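Local coordinates for dihydroxyacetone kinase (PDB 1UN8), which phosphorylates dihydroxyacetone with ATP, working as a homodimer whose subunits each join a dihydroxyacetone-binding domain to an ATP-binding alpha-helical barrel, at residues S24-L32 with R39-N47. Sequence-based numbering, arbitrary orientation.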
# COMPACT_ATOMS: atom_id res chain seq x y z
N SER A 24 0.67 16.79 -3.91
CA SER A 24 -0.32 17.43 -3.05
C SER A 24 -1.64 17.73 -3.74
O SER A 24 -1.71 18.55 -4.64
CB SER A 24 0.25 18.73 -2.48
OG SER A 24 -0.75 19.42 -1.76
N PRO A 25 -2.72 17.08 -3.31
CA PRO A 25 -4.03 17.31 -3.92
C PRO A 25 -4.46 18.78 -3.80
O PRO A 25 -5.00 19.35 -4.74
CB PRO A 25 -4.95 16.40 -3.12
CG PRO A 25 -4.06 15.33 -2.63
CD PRO A 25 -2.82 16.09 -2.24
N TRP A 26 -4.24 19.38 -2.62
CA TRP A 26 -4.63 20.77 -2.38
C TRP A 26 -3.52 21.77 -2.70
O TRP A 26 -3.77 22.98 -2.74
CB TRP A 26 -5.04 20.96 -0.92
CG TRP A 26 -6.11 20.04 -0.45
CD1 TRP A 26 -5.95 18.80 0.09
CD2 TRP A 26 -7.53 20.27 -0.52
NE1 TRP A 26 -7.17 18.24 0.37
CE2 TRP A 26 -8.16 19.11 0.00
CE3 TRP A 26 -8.33 21.33 -0.97
CZ2 TRP A 26 -9.55 18.99 0.08
CZ3 TRP A 26 -9.71 21.21 -0.90
CH2 TRP A 26 -10.31 20.04 -0.37
N ASN A 27 -2.31 21.28 -2.94
CA ASN A 27 -1.21 22.18 -3.24
C ASN A 27 -1.10 23.19 -2.09
O ASN A 27 -0.83 24.38 -2.30
CB ASN A 27 -1.46 22.91 -4.57
CG ASN A 27 -0.26 23.72 -5.02
OD1 ASN A 27 -0.40 24.69 -5.77
ND2 ASN A 27 0.93 23.34 -4.55
N ASN A 28 -1.32 22.70 -0.88
CA ASN A 28 -1.28 23.52 0.31
C ASN A 28 -0.07 23.20 1.17
O ASN A 28 -0.06 23.52 2.36
CB ASN A 28 -2.53 23.30 1.15
CG ASN A 28 -2.64 21.86 1.64
OD1 ASN A 28 -2.10 20.93 1.03
ND2 ASN A 28 -3.34 21.66 2.76
N LEU A 29 0.94 22.58 0.59
CA LEU A 29 2.13 22.23 1.35
C LEU A 29 3.34 22.98 0.84
O LEU A 29 3.44 23.27 -0.35
CB LEU A 29 2.37 20.72 1.26
CG LEU A 29 1.13 19.88 1.61
CD1 LEU A 29 1.36 18.43 1.22
CD2 LEU A 29 0.81 20.02 3.09
N ALA A 30 4.27 23.29 1.73
CA ALA A 30 5.47 24.00 1.34
C ALA A 30 6.61 23.66 2.28
O ALA A 30 6.42 23.53 3.49
CB ALA A 30 5.21 25.50 1.35
N ARG A 31 7.81 23.51 1.73
CA ARG A 31 8.95 23.24 2.58
C ARG A 31 9.32 24.56 3.23
O ARG A 31 8.96 25.63 2.73
CB ARG A 31 10.13 22.69 1.77
CG ARG A 31 9.83 21.35 1.12
CD ARG A 31 11.08 20.63 0.63
NE ARG A 31 12.03 20.35 1.70
CZ ARG A 31 13.00 19.46 1.61
NH1 ARG A 31 13.14 18.75 0.49
NH2 ARG A 31 13.85 19.27 2.61
N LEU A 32 10.02 24.50 4.36
CA LEU A 32 10.43 25.70 5.06
C LEU A 32 11.92 25.88 4.83
O LEU A 32 12.71 24.97 5.09
CB LEU A 32 10.15 25.55 6.56
CG LEU A 32 10.42 26.79 7.41
CD1 LEU A 32 9.27 27.76 7.26
CD2 LEU A 32 10.60 26.40 8.87
N ARG A 39 14.22 19.41 8.42
CA ARG A 39 13.23 19.06 7.40
C ARG A 39 11.81 19.32 7.87
O ARG A 39 11.15 18.44 8.43
CB ARG A 39 13.44 17.59 7.00
CG ARG A 39 14.49 17.44 5.89
CD ARG A 39 15.15 16.08 5.86
NE ARG A 39 15.80 15.82 7.14
CZ ARG A 39 16.94 15.16 7.29
NH1 ARG A 39 17.59 14.67 6.24
NH2 ARG A 39 17.43 14.98 8.51
N ILE A 40 11.35 20.54 7.63
CA ILE A 40 10.02 20.96 8.03
C ILE A 40 9.09 21.26 6.86
O ILE A 40 9.47 21.95 5.91
CB ILE A 40 10.08 22.23 8.88
CG1 ILE A 40 11.11 22.05 10.01
CG2 ILE A 40 8.70 22.56 9.41
CD1 ILE A 40 10.88 22.98 11.21
N VAL A 41 7.88 20.73 6.93
CA VAL A 41 6.90 20.97 5.90
C VAL A 41 5.82 21.75 6.60
O VAL A 41 5.43 21.40 7.71
CB VAL A 41 6.27 19.69 5.35
CG1 VAL A 41 5.09 20.04 4.44
CG2 VAL A 41 7.32 18.92 4.57
N VAL A 42 5.35 22.80 5.96
CA VAL A 42 4.32 23.63 6.57
C VAL A 42 3.23 23.95 5.56
O VAL A 42 3.44 23.83 4.36
CB VAL A 42 4.93 24.95 7.08
CG1 VAL A 42 5.13 25.92 5.93
CG2 VAL A 42 4.03 25.53 8.14
N ARG A 43 2.07 24.35 6.06
CA ARG A 43 0.96 24.68 5.18
C ARG A 43 1.06 26.11 4.68
O ARG A 43 1.61 26.97 5.36
CB ARG A 43 -0.36 24.48 5.92
CG ARG A 43 -0.41 25.15 7.26
CD ARG A 43 -1.62 24.71 8.06
NE ARG A 43 -2.88 25.19 7.49
CZ ARG A 43 -4.06 25.08 8.09
NH1 ARG A 43 -4.15 24.50 9.28
NH2 ARG A 43 -5.16 25.57 7.50
N ARG A 44 0.55 26.34 3.47
CA ARG A 44 0.57 27.66 2.86
C ARG A 44 -0.60 28.49 3.38
O ARG A 44 -0.66 29.70 3.19
CB ARG A 44 0.52 27.51 1.34
CG ARG A 44 1.80 26.92 0.76
CD ARG A 44 1.51 25.86 -0.28
NE ARG A 44 0.95 26.42 -1.51
CZ ARG A 44 1.63 27.19 -2.35
NH1 ARG A 44 2.89 27.50 -2.10
NH2 ARG A 44 1.04 27.65 -3.44
N ASP A 45 -1.52 27.82 4.06
CA ASP A 45 -2.70 28.45 4.66
C ASP A 45 -2.36 29.02 6.02
O ASP A 45 -3.23 29.12 6.87
CB ASP A 45 -3.81 27.41 4.89
CG ASP A 45 -4.42 26.93 3.62
OD1 ASP A 45 -3.66 26.49 2.72
OD2 ASP A 45 -5.67 26.97 3.51
N LEU A 46 -1.10 29.38 6.24
CA LEU A 46 -0.73 29.89 7.55
C LEU A 46 -1.60 31.01 8.11
O LEU A 46 -1.56 32.14 7.63
CB LEU A 46 0.72 30.35 7.55
CG LEU A 46 1.65 29.40 8.31
CD1 LEU A 46 2.95 30.13 8.63
CD2 LEU A 46 0.98 28.94 9.59
N ASN A 47 -2.38 30.67 9.14
CA ASN A 47 -3.24 31.64 9.81
C ASN A 47 -2.88 31.67 11.29
O ASN A 47 -3.57 31.07 12.12
CB ASN A 47 -4.72 31.27 9.66
CG ASN A 47 -5.64 32.19 10.46
OD1 ASN A 47 -5.21 33.24 10.96
ND2 ASN A 47 -6.91 31.81 10.57
O HOH W 1 12.67 22.74 6.57
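A30 and V42 face each other as the hydrogen-bonded pair of an antiparallel beta hairpin, exchanging two backbone bonds: A30 N to V42 O and V42 N to A30 O, both 2.8 Å. Next to them L32 N donates to I40 O at 3.0 Å, and at the other end R44 N donates to N28 O. Between these bonds, CA of R43 and of V41 make CH···O contacts with O of N28 and A30. Beyond the L32-I40 bond a water bridges the strands, accepting the N-H of I40 and lying within hydrogen-bonding distance of L32 O.

The apolar contacts divide between two faces. On one, L32 and I40 run alongside each other in one direction, their CB atoms 4.1 Å apart; on the other, L29 CB meets V41 CG1 at 4.2 Å. Beta-branched I40, V41 and V42 suit an extended strand, while the small A30 lets R44 lie close, its CB 3.7 Å from R44 CG.

The R44 side chain lies along the N27-N28 end of the loop that leads into strand 29-32. Bends at chi2 and chi3 (136° and 70°) bring NE to N27 O at 2.8 Å, a weak bond, and set N27 ND2 over one face of the guanidinium. R43 leads its guanidinium away to a salt bridge with E167. R31 extends beside R39, its NH2 3.8 Å from R39 CG, while its NH1 is held by a salt bridge to D18 and a hydrogen bond to S14.

Strand 29-32 is the outermost of its sheet within the chain, and strand 40-43 joins it to strand 76-80. Helix 12-22 covers the face bearing L29, R31 and V41; helix 88-98 packs on L32, I40 and V42. Beyond the edge, R31 and L32 pair in parallel with a strand of the second subunit, continuing the sheet across the dimer interface.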